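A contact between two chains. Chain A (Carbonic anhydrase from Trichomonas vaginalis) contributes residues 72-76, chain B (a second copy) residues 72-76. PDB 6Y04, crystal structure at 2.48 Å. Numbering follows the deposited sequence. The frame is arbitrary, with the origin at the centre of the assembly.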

ATOM      1  N   LEU A  72      -5.217  -4.116 -14.807  1.00 29.52           N
ATOM      2  CA  LEU A  72      -4.478  -3.146 -14.011  1.00 27.56           C
ATOM      3  C   LEU A  72      -5.230  -2.848 -12.720  1.00 26.33           C
ATOM      4  O   LEU A  72      -6.451  -2.943 -12.665  1.00 28.06           O
ATOM      5  CB  LEU A  72      -4.272  -1.865 -14.827  1.00 26.14           C
ATOM      6  CG  LEU A  72      -3.401  -2.007 -16.074  1.00 26.32           C
ATOM      7  CD1 LEU A  72      -3.374  -0.699 -16.846  1.00 26.58           C
ATOM      8  CD2 LEU A  72      -1.982  -2.424 -15.706  1.00 25.49           C
ATOM      9  N   SER A  73      -4.466  -2.494 -11.685  1.00 25.60           N
ATOM     10  CA  SER A  73      -4.968  -2.043 -10.395  1.00 22.86           C
ATOM     11  C   SER A  73      -3.862  -1.207  -9.765  1.00 21.02           C
ATOM     12  O   SER A  73      -2.766  -1.147 -10.314  1.00 20.88           O
ATOM     13  CB  SER A  73      -5.334  -3.220  -9.514  1.00 21.87           C
ATOM     14  OG  SER A  73      -4.191  -4.020  -9.243  1.00 22.17           O
ATOM     15  N   ASP A  74      -4.151  -0.578  -8.622  1.00 20.37           N
ATOM     16  CA  ASP A  74      -3.149   0.155  -7.858  1.00 19.01           C
ATOM     17  C   ASP A  74      -1.937  -0.746  -7.606  1.00 18.66           C
ATOM     18  O   ASP A  74      -0.795  -0.334  -7.824  1.00 18.92           O
ATOM     19  CB  ASP A  74      -3.708   0.675  -6.522  1.00 19.22           C
ATOM     20  CG  ASP A  74      -4.780   1.751  -6.615  1.00 19.48           C
ATOM     21  OD1 ASP A  74      -4.800   2.489  -7.609  1.00 19.62           O
ATOM     22  OD2 ASP A  74      -5.595   1.839  -5.686  1.00 20.07           O
ATOM     23  N   ILE A  75      -2.195  -1.985  -7.156  1.00 17.34           N
ATOM     24  CA  ILE A  75      -1.133  -2.890  -6.747  1.00 16.48           C
ATOM     25  C   ILE A  75      -0.317  -3.294  -7.971  1.00 15.77           C
ATOM     26  O   ILE A  75       0.911  -3.225  -7.952  1.00 17.14           O
ATOM     27  CB  ILE A  75      -1.665  -4.097  -5.946  1.00 16.24           C
ATOM     28  CG1 ILE A  75      -2.158  -3.666  -4.565  1.00 16.30           C
ATOM     29  CG2 ILE A  75      -0.596  -5.172  -5.823  1.00 16.21           C
ATOM     30  CD1 ILE A  75      -2.656  -4.810  -3.702  1.00 16.07           C
ATOM     31  N   VAL A  76      -1.011  -3.679  -9.039  1.00 14.97           N
ATOM     32  CA  VAL A  76      -0.357  -4.138 -10.253  1.00 14.26           C
ATOM     33  C   VAL A  76       0.545  -3.038 -10.815  1.00 13.70           C
ATOM     34  O   VAL A  76       1.706  -3.291 -11.110  1.00 14.13           O
ATOM     35  CB  VAL A  76      -1.375  -4.677 -11.276  1.00 14.37           C
ATOM     36  CG1 VAL A  76      -0.799  -4.707 -12.679  1.00 14.79           C
ATOM     37  CG2 VAL A  76      -1.866  -6.064 -10.879  1.00 14.13           C
TER
ATOM     38  N   LEU B  72     -14.168   2.665  -7.554  1.00 22.99           N
ATOM     39  CA  LEU B  72     -13.408   1.823  -6.643  1.00 21.77           C
ATOM     40  C   LEU B  72     -11.999   1.593  -7.189  1.00 21.09           C
ATOM     41  O   LEU B  72     -11.780   1.582  -8.397  1.00 21.60           O
ATOM     42  CB  LEU B  72     -14.143   0.498  -6.432  1.00 20.67           C
ATOM     43  CG  LEU B  72     -15.531   0.606  -5.796  1.00 20.99           C
ATOM     44  CD1 LEU B  72     -16.260  -0.729  -5.830  1.00 20.04           C
ATOM     45  CD2 LEU B  72     -15.467   1.152  -4.377  1.00 20.54           C
ATOM     46  N   SER B  73     -11.055   1.409  -6.264  1.00 19.50           N
ATOM     47  CA  SER B  73      -9.691   1.011  -6.555  1.00 18.58           C
ATOM     48  C   SER B  73      -9.173   0.265  -5.330  1.00 17.88           C
ATOM     49  O   SER B  73      -9.877   0.196  -4.331  1.00 17.31           O
ATOM     50  CB  SER B  73      -8.841   2.219  -6.857  1.00 18.86           C
ATOM     51  OG  SER B  73      -8.783   3.089  -5.731  1.00 18.79           O
ATOM     52  N   ASP B  74      -7.955  -0.283  -5.417  1.00 17.37           N
ATOM     53  CA  ASP B  74      -7.322  -0.940  -4.284  1.00 16.80           C
ATOM     54  C   ASP B  74      -7.297   0.020  -3.096  1.00 15.93           C
ATOM     55  O   ASP B  74      -7.656  -0.349  -1.978  1.00 15.38           O
ATOM     56  CB  ASP B  74      -5.908  -1.440  -4.628  1.00 16.87           C
ATOM     57  CG  ASP B  74      -5.861  -2.614  -5.600  1.00 17.16           C
ATOM     58  OD1 ASP B  74      -6.835  -3.397  -5.626  1.00 17.54           O
ATOM     59  OD2 ASP B  74      -4.849  -2.745  -6.322  1.00 16.45           O
ATOM     60  N   ILE B  75      -6.878   1.264  -3.355  1.00 14.77           N
ATOM     61  CA  ILE B  75      -6.688   2.239  -2.297  1.00 13.79           C
ATOM     62  C   ILE B  75      -8.042   2.623  -1.704  1.00 13.69           C
ATOM     63  O   ILE B  75      -8.193   2.642  -0.482  1.00 14.27           O
ATOM     64  CB  ILE B  75      -5.864   3.444  -2.795  1.00 13.52           C
ATOM     65  CG1 ILE B  75      -4.402   3.048  -2.991  1.00 13.31           C
ATOM     66  CG2 ILE B  75      -5.998   4.639  -1.865  1.00 12.93           C
ATOM     67  CD1 ILE B  75      -3.592   4.043  -3.778  1.00 13.99           C
ATOM     68  N   VAL B  76      -9.023   2.903  -2.571  1.00 13.33           N
ATOM     69  CA  VAL B  76     -10.347   3.307  -2.122  1.00 13.16           C
ATOM     70  C   VAL B  76     -10.959   2.220  -1.240  1.00 13.17           C
ATOM     71  O   VAL B  76     -11.445   2.522  -0.150  1.00 13.62           O
ATOM     72  CB  VAL B  76     -11.259   3.717  -3.298  1.00 13.18           C
ATOM     73  CG1 VAL B  76     -12.737   3.625  -2.953  1.00 13.31           C
ATOM     74  CG2 VAL B  76     -10.925   5.115  -3.791  1.00 12.97           C
TER
HETATM   75  O   HOH W   1      -7.127  -0.370  -8.351  1.00  8.51           O

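The two stretches meet where each chain turns from a loop into the start of a helix, and the contact is nearly symmetric, with the CA atoms of Asp74(A) and Asp74(B) 5.6 Å apart. Together they bury 232 Å², most of it on the two aspartates.

Leu72(A) lies in the loop and takes no part, its side chain out of reach of the other stretch. Ser73(A) occupies the N-cap position. With chi1 in the p well, its OG accepts a hydrogen bond from Val76(A) N at 3.2 Å, satisfying an amide that has no carbonyl of a preceding turn to bind. The same hydroxyl donates a weak hydrogen bond across the contact, from Ser73(A) OG to Asp74(B) OD2 at 3.3 Å, so a short polar side chain serves both its own helix and the partner chain.

Asp74(A) is the centre of the contact. Its CA-to-CB bond points toward chain B, and the m rotamer brings the carboxylate to the first turn of the opposing helix. There Asp74(A) OD2 accepts a hydrogen bond from Ile75(B) N at 2.7 Å and a weak one from Ser73(B) OG at 3.4 Å. A buried carboxylate suits this place because free amides at a helix N-terminus favour a negative charge; its other oxygen, OD1, is hydrogen-bonded elsewhere in the structure. The backbone of Asp74(A) joins in through water 1, which accepts from Asp74(A) N and Asp74(B) N, each at 3.0 Å.

Ile75(A) returns the exchange: its N donates to Asp74(B) OD2 at 2.9 Å. Its CA-to-CB bond runs sideways, and CG1 of Ile75(A) comes within 3.3 Å of Asp74(B) OD2, placing aliphatic surface beside the buried carboxylate. Val76(A) makes no contact with the chain B stretch; its backbone amide instead completes the cap on Ser73(A).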